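IMC sub-compartment protein ISP3 (PDB 4CHJ) is an inner membrane complex sub-compartment protein with a pleckstrin homology fold, belonging to a family critical for the replication of Toxoplasma gondii. Local coordinates at residues A[80-85]-A[115-120]; A[60-65]-A[135-140]. All coordinates share one frame; numbering follows the deposited sequence.

Contact 1: residues A[80-85]-A[115-120]; sequences RPIQLD and FRLASS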
loop_
_atom_site.group_PDB
_atom_site.type_symbol
_atom_site.label_atom_id
_atom_site.label_comp_id
_atom_site.label_asym_id
_atom_site.label_seq_id
_atom_site.Cartn_x
_atom_site.Cartn_y
_atom_site.Cartn_z
ATOM N N ARG A 80 6.642 -4.719 -11.962
ATOM C CA ARG A 80 7.504 -4.311 -10.870
ATOM C C ARG A 80 7.184 -5.171 -9.628
ATOM O O ARG A 80 6.094 -5.101 -9.080
ATOM C CB ARG A 80 7.380 -2.800 -10.585
ATOM C CG ARG A 80 8.305 -2.292 -9.458
ATOM C CD ARG A 80 8.750 -0.820 -9.621
ATOM N NE ARG A 80 7.919 0.119 -8.837
ATOM C CZ ARG A 80 7.592 1.367 -9.212
ATOM N NH1 ARG A 80 8.038 1.881 -10.353
ATOM N NH2 ARG A 80 6.805 2.110 -8.439
ATOM N N PRO A 81 8.118 -6.055 -9.242
ATOM C CA PRO A 81 7.945 -6.880 -8.068
ATOM C C PRO A 81 8.527 -6.225 -6.841
ATOM O O PRO A 81 9.644 -5.709 -6.878
ATOM C CB PRO A 81 8.750 -8.156 -8.398
ATOM C CG PRO A 81 9.329 -7.948 -9.769
ATOM C CD PRO A 81 9.300 -6.477 -10.009
ATOM N N ILE A 82 7.789 -6.300 -5.752
ATOM C CA ILE A 82 8.192 -5.700 -4.523
ATOM C C ILE A 82 8.284 -6.816 -3.524
ATOM O O ILE A 82 7.380 -7.617 -3.407
ATOM C CB ILE A 82 7.161 -4.653 -4.045
ATOM C CG1 ILE A 82 6.769 -3.720 -5.201
ATOM C CG2 ILE A 82 7.715 -3.856 -2.872
ATOM C CD1 ILE A 82 5.780 -2.634 -4.824
ATOM N N GLN A 83 9.387 -6.847 -2.792
ATOM C CA GLN A 83 9.567 -7.813 -1.730
ATOM C C GLN A 83 8.918 -7.311 -0.459
ATOM O O GLN A 83 9.147 -6.187 -0.040
ATOM C CB GLN A 83 11.050 -8.064 -1.488
ATOM C CG GLN A 83 11.844 -8.294 -2.757
ATOM C CD GLN A 83 12.082 -9.760 -3.023
ATOM O OE1 GLN A 83 12.695 -10.454 -2.217
ATOM N NE2 GLN A 83 11.595 -10.240 -4.156
ATOM N N LEU A 84 8.114 -8.172 0.153
ATOM C CA LEU A 84 7.413 -7.862 1.390
ATOM C C LEU A 84 8.426 -7.593 2.488
ATOM O O LEU A 84 8.210 -6.762 3.366
ATOM C CB LEU A 84 6.469 -8.997 1.770
ATOM C CG LEU A 84 5.413 -9.317 0.711
ATOM C CD1 LEU A 84 4.335 -10.226 1.273
ATOM C CD2 LEU A 84 4.805 -8.045 0.146
ATOM N N ASP A 85 9.541 -8.301 2.406
ATOM C CA ASP A 85 10.643 -8.142 3.336
ATOM C C ASP A 85 11.176 -6.727 3.216
ATOM O O ASP A 85 11.586 -6.115 4.195
ATOM C CB ASP A 85 11.751 -9.162 3.047
ATOM C CG ASP A 85 11.809 -9.573 1.584
ATOM O OD1 ASP A 85 10.882 -10.267 1.118
ATOM O OD2 ASP A 85 12.786 -9.204 0.902
ATOM N N PHE A 115 4.186 4.188 1.023
ATOM C CA PHE A 115 5.061 3.311 1.773
ATOM C C PHE A 115 6.472 3.435 1.249
ATOM O O PHE A 115 6.705 3.926 0.144
ATOM C CB PHE A 115 4.579 1.856 1.759
ATOM C CG PHE A 115 4.464 1.255 0.390
ATOM C CD1 PHE A 115 3.398 1.570 -0.416
ATOM C CD2 PHE A 115 5.402 0.335 -0.068
ATOM C CE1 PHE A 115 3.258 1.038 -1.665
ATOM C CE2 PHE A 115 5.298 -0.187 -1.348
ATOM C CZ PHE A 115 4.202 0.143 -2.141
ATOM N N ARG A 116 7.425 3.089 2.091
ATOM C CA ARG A 116 8.800 3.251 1.737
ATOM C C ARG A 116 9.514 1.897 1.704
ATOM O O ARG A 116 9.279 1.034 2.569
ATOM C CB ARG A 116 9.460 4.184 2.729
ATOM C CG ARG A 116 10.866 4.586 2.323
ATOM C CD ARG A 116 11.456 5.512 3.355
ATOM N NE ARG A 116 10.554 6.636 3.608
ATOM C CZ ARG A 116 9.940 6.868 4.768
ATOM N NH1 ARG A 116 10.139 6.066 5.809
ATOM N NH2 ARG A 116 9.153 7.932 4.895
ATOM N N LEU A 117 10.383 1.729 0.703
ATOM C CA LEU A 117 11.219 0.547 0.565
ATOM C C LEU A 117 12.622 0.767 1.164
ATOM O O LEU A 117 13.252 1.804 0.939
ATOM C CB LEU A 117 11.363 0.198 -0.902
ATOM C CG LEU A 117 10.077 -0.024 -1.702
ATOM C CD1 LEU A 117 10.430 -0.345 -3.138
ATOM C CD2 LEU A 117 9.234 -1.133 -1.114
ATOM N N ALA A 118 13.113 -0.255 1.868
ATOM C CA ALA A 118 14.384 -0.224 2.576
ATOM C C ALA A 118 15.547 -0.183 1.613
ATOM O O ALA A 118 16.573 0.450 1.896
ATOM C CB ALA A 118 14.508 -1.459 3.463
ATOM N N SER A 119 15.387 -0.879 0.489
ATOM C CA SER A 119 16.476 -1.108 -0.465
ATOM C C SER A 119 16.790 0.142 -1.253
ATOM O O SER A 119 17.951 0.493 -1.444
ATOM C CB SER A 119 16.074 -2.194 -1.457
ATOM O OG SER A 119 14.914 -1.792 -2.181
ATOM N N SER A 120 15.741 0.764 -1.780
ATOM C CA SER A 120 15.869 1.981 -2.560
ATOM C C SER A 120 15.817 3.224 -1.695
ATOM O O SER A 120 16.241 4.282 -2.118
ATOM C CB SER A 120 14.763 2.056 -3.601
ATOM O OG SER A 120 13.506 2.007 -2.985
#

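Contact 2: residues A[60-65]-A[135-140]; sequences CNLKID and QCFVSF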
loop_
_atom_site.group_PDB
_atom_site.type_symbol
_atom_site.label_atom_id
_atom_site.label_comp_id
_atom_site.label_asym_id
_atom_site.label_seq_id
_atom_site.Cartn_x
_atom_site.Cartn_y
_atom_site.Cartn_z
ATOM N N CYS A 60 -2.801 -0.177 -12.424
ATOM C CA CYS A 60 -2.062 -1.448 -12.383
ATOM C C CYS A 60 -2.909 -2.586 -11.824
ATOM O O CYS A 60 -3.999 -2.370 -11.270
ATOM C CB CYS A 60 -0.832 -1.326 -11.489
ATOM S SG CYS A 60 0.390 -0.168 -12.074
ATOM N N ASN A 61 -2.355 -3.788 -11.922
ATOM C CA ASN A 61 -2.871 -4.945 -11.224
ATOM C C ASN A 61 -1.880 -5.273 -10.165
ATOM O O ASN A 61 -0.678 -5.302 -10.420
ATOM C CB ASN A 61 -3.024 -6.149 -12.155
ATOM C CG ASN A 61 -4.151 -7.076 -11.726
ATOM O OD1 ASN A 61 -5.332 -6.751 -11.888
ATOM N ND2 ASN A 61 -3.794 -8.244 -11.182
ATOM N N LEU A 62 -2.388 -5.505 -8.968
ATOM C CA LEU A 62 -1.556 -5.777 -7.828
ATOM C C LEU A 62 -1.908 -7.166 -7.376
ATOM O O LEU A 62 -3.053 -7.438 -7.059
ATOM C CB LEU A 62 -1.845 -4.769 -6.717
ATOM C CG LEU A 62 -1.160 -5.014 -5.381
ATOM C CD1 LEU A 62 0.350 -4.972 -5.572
ATOM C CD2 LEU A 62 -1.614 -3.997 -4.326
ATOM N N LYS A 63 -0.907 -8.030 -7.336
ATOM C CA LYS A 63 -1.088 -9.394 -6.971
ATOM C C LYS A 63 -0.163 -9.724 -5.820
ATOM O O LYS A 63 1.060 -9.589 -5.925
ATOM C CB LYS A 63 -0.777 -10.278 -8.156
ATOM C CG LYS A 63 -1.314 -11.676 -8.008
ATOM C CD LYS A 63 -1.653 -12.265 -9.366
ATOM C CE LYS A 63 -2.012 -13.738 -9.263
ATOM N NZ LYS A 63 -0.961 -14.518 -8.546
ATOM N N ILE A 64 -0.745 -10.165 -4.717
ATOM C CA ILE A 64 0.033 -10.468 -3.533
ATOM C C ILE A 64 0.264 -11.972 -3.467
ATOM O O ILE A 64 -0.686 -12.757 -3.527
ATOM C CB ILE A 64 -0.666 -9.958 -2.243
ATOM C CG1 ILE A 64 -1.076 -8.481 -2.408
ATOM C CG2 ILE A 64 0.257 -10.120 -1.042
ATOM C CD1 ILE A 64 -1.665 -7.830 -1.163
ATOM N N ASP A 65 1.524 -12.375 -3.347
ATOM C CA ASP A 65 1.834 -13.755 -3.019
ATOM C C ASP A 65 2.481 -13.770 -1.642
ATOM O O ASP A 65 3.661 -13.456 -1.500
ATOM C CB ASP A 65 2.784 -14.346 -4.059
ATOM C CG ASP A 65 3.074 -15.812 -3.818
ATOM O OD1 ASP A 65 3.512 -16.156 -2.702
ATOM O OD2 ASP A 65 2.866 -16.620 -4.745
ATOM N N GLN A 135 -7.381 1.115 3.766
ATOM C CA GLN A 135 -7.125 0.808 5.160
ATOM C C GLN A 135 -6.741 -0.654 5.367
ATOM O O GLN A 135 -5.946 -0.959 6.252
ATOM C CB GLN A 135 -8.331 1.193 6.007
ATOM C CG GLN A 135 -8.667 2.671 5.882
ATOM C CD GLN A 135 -9.603 3.169 6.959
ATOM O OE1 GLN A 135 -10.376 2.405 7.536
ATOM N NE2 GLN A 135 -9.571 4.473 7.201
ATOM N N CYS A 136 -7.211 -1.534 4.490
ATOM C CA CYS A 136 -6.735 -2.921 4.466
ATOM C C CYS A 136 -5.295 -3.040 4.015
ATOM O O CYS A 136 -4.536 -3.874 4.525
ATOM C CB CYS A 136 -7.607 -3.778 3.548
ATOM S SG CYS A 136 -9.267 -4.045 4.201
ATOM N N PHE A 137 -4.921 -2.271 3.001
ATOM C CA PHE A 137 -3.564 -2.349 2.494
ATOM C C PHE A 137 -2.644 -1.830 3.586
ATOM O O PHE A 137 -1.616 -2.442 3.903
ATOM C CB PHE A 137 -3.455 -1.548 1.221
ATOM C CG PHE A 137 -2.109 -1.579 0.604
ATOM C CD1 PHE A 137 -1.592 -2.744 0.109
ATOM C CD2 PHE A 137 -1.356 -0.414 0.499
ATOM C CE1 PHE A 137 -0.335 -2.769 -0.456
ATOM C CE2 PHE A 137 -0.107 -0.433 -0.086
ATOM C CZ PHE A 137 0.397 -1.608 -0.569
ATOM N N VAL A 138 -3.104 -0.803 4.290
ATOM C CA VAL A 138 -2.365 -0.290 5.439
ATOM C C VAL A 138 -2.111 -1.400 6.506
ATOM O O VAL A 138 -0.981 -1.563 7.013
ATOM C CB VAL A 138 -3.067 0.955 6.065
ATOM C CG1 VAL A 138 -2.394 1.361 7.372
ATOM C CG2 VAL A 138 -3.023 2.143 5.112
ATOM N N SER A 139 -3.134 -2.191 6.801
ATOM C CA SER A 139 -3.016 -3.245 7.812
ATOM C C SER A 139 -2.147 -4.368 7.310
ATOM O O SER A 139 -1.357 -4.923 8.061
ATOM C CB SER A 139 -4.387 -3.775 8.190
ATOM O OG SER A 139 -5.041 -2.835 9.015
ATOM N N PHE A 140 -2.269 -4.687 6.030
ATOM C CA PHE A 140 -1.431 -5.715 5.443
ATOM C C PHE A 140 0.032 -5.294 5.510
ATOM O O PHE A 140 0.899 -6.083 5.869
ATOM C CB PHE A 140 -1.852 -5.964 3.995
ATOM C CG PHE A 140 -0.833 -6.701 3.184
ATOM C CD1 PHE A 140 -0.473 -7.991 3.510
ATOM C CD2 PHE A 140 -0.229 -6.097 2.098
ATOM C CE1 PHE A 140 0.467 -8.672 2.768
ATOM C CE2 PHE A 140 0.713 -6.771 1.349
ATOM C CZ PHE A 140 1.062 -8.061 1.685
#

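Contact 1: residues A[80-85]-A[115-120]
Ile82 meets Phe115 and Leu117 with two different carbons, and the whole contact is apolar. The closer approach is between aliphatic branches: Ile82 CG2 lies 3.6 Å from Leu117 CD2, a close van der Waals contact, and the two side chains cross at about a right angle. Leu117 does not aim straight at the partner strand from its alpha carbon; the fork at CG delivers CD2 to the isoleucine. Its short chain suffices here, since CA of Ile82 and CA of Leu117, the nearest alpha carbons, are 8.6 Å from each other.

The second interaction is aliphatic to aromatic. Ile82 and Phe115 approach from opposite directions, and CD1 of Ile82 stops 4.2 Å from Phe115 CZ, at the edge of the ring and near its plane, so the methyl meets the ring's rim. With chi1 at 59°, CG of Phe115 sits between the backbone N and the carbonyl carbon, a setting that sends the ring across toward Ile82. Beta-branched isoleucine suits this place because it offers two separate carbons, one for each partner, whereas the long, flat phenylalanine spans a wider gap, 11.4 Å between CA of Ile82 and CA of Phe115.

Strands 78-83 and 113-117 are not sheet neighbours. Ile82 pairs through its backbone with Met71 of strand 70-75, and Phe115 with Ile124 of strand 123-127. The side chains of Ile82 and Phe115 meet inside the PH-type barrel, where Ile87 touches both and Phe126 packs against Ile82 and sets its ring edge-to-face with that of Phe115.

Contact 2: residues A[60-65]-A[135-140]
Ile64 and Phe140 reach toward each other from opposite directions, off strand 57-65 and helix 131-149, and the isoleucine ends over the face of the ring. Its CD1 lies 4.0 Å from the Phe140 centroid and 27° off the ring normal, a CH-pi contact. Ile64 CG2 approaches Phe140 CZ at 3.5 Å; the two branches come to the same side of the ring, CD1 over the face toward CE2 and CG2 near the rim at CZ. The ring reaches this far because CG of Phe140 stands anti to the backbone N (chi1 163°), which extends the side chain from the helix toward the strand.

About one turn earlier, Phe137 meets Leu62 more lightly. Leu62 CD2 comes to 4.3 Å from Phe137 CE1 at an oblique angle. Because side chains alternate along a strand, Leu62 and Ile64, two apart, both point toward the helix, and the phenylalanines, three apart on the helix, match them: Leu62 with Phe137, Ile64 with Phe140. Large aromatic residues suit the helix because they bridge a wide backbone gap, the closest alpha carbons being CA of Ile64 and CA of Phe140 at 10.3 Å, while branched Leu62 and Ile64 offer methyls that lie against the rings. Around them, Trp38 of helix 32-44 touches Ile64, while Phe126 and Phe128 bring their rings against Phe137.

The C-terminal helix packed against the end of the barrel is a hallmark of the pleckstrin homology fold. Since all four touching residues are buried and meet through carbon alone, their attraction rests on dispersion, on the weak CH-pi term and on the exclusion of water, with shape rather than directed polar bonds setting how helix and strand fit together.

Contacts 1 and 2 are neighbouring parts of one hydrophobic interior, their centres about 13 Å apart. Along the chain, contact 1 is nested inside the loop that contact 2 closes, and three of the four segments lie on strands of the same antiparallel sheet. Two direct junctions join them. Leu84 CD1 packs 3.9 Å from Phe140 CZ, linking segment 80-85 to the helix, and Phe115 CE1 comes within 4.0 Å of Phe137 CE2. Phe126, which touches Ile82, Phe115 and Phe137, is shared by both. Contact 1 thus joins strands across the barrel interior, and contact 2 seats the C-terminal helix over it.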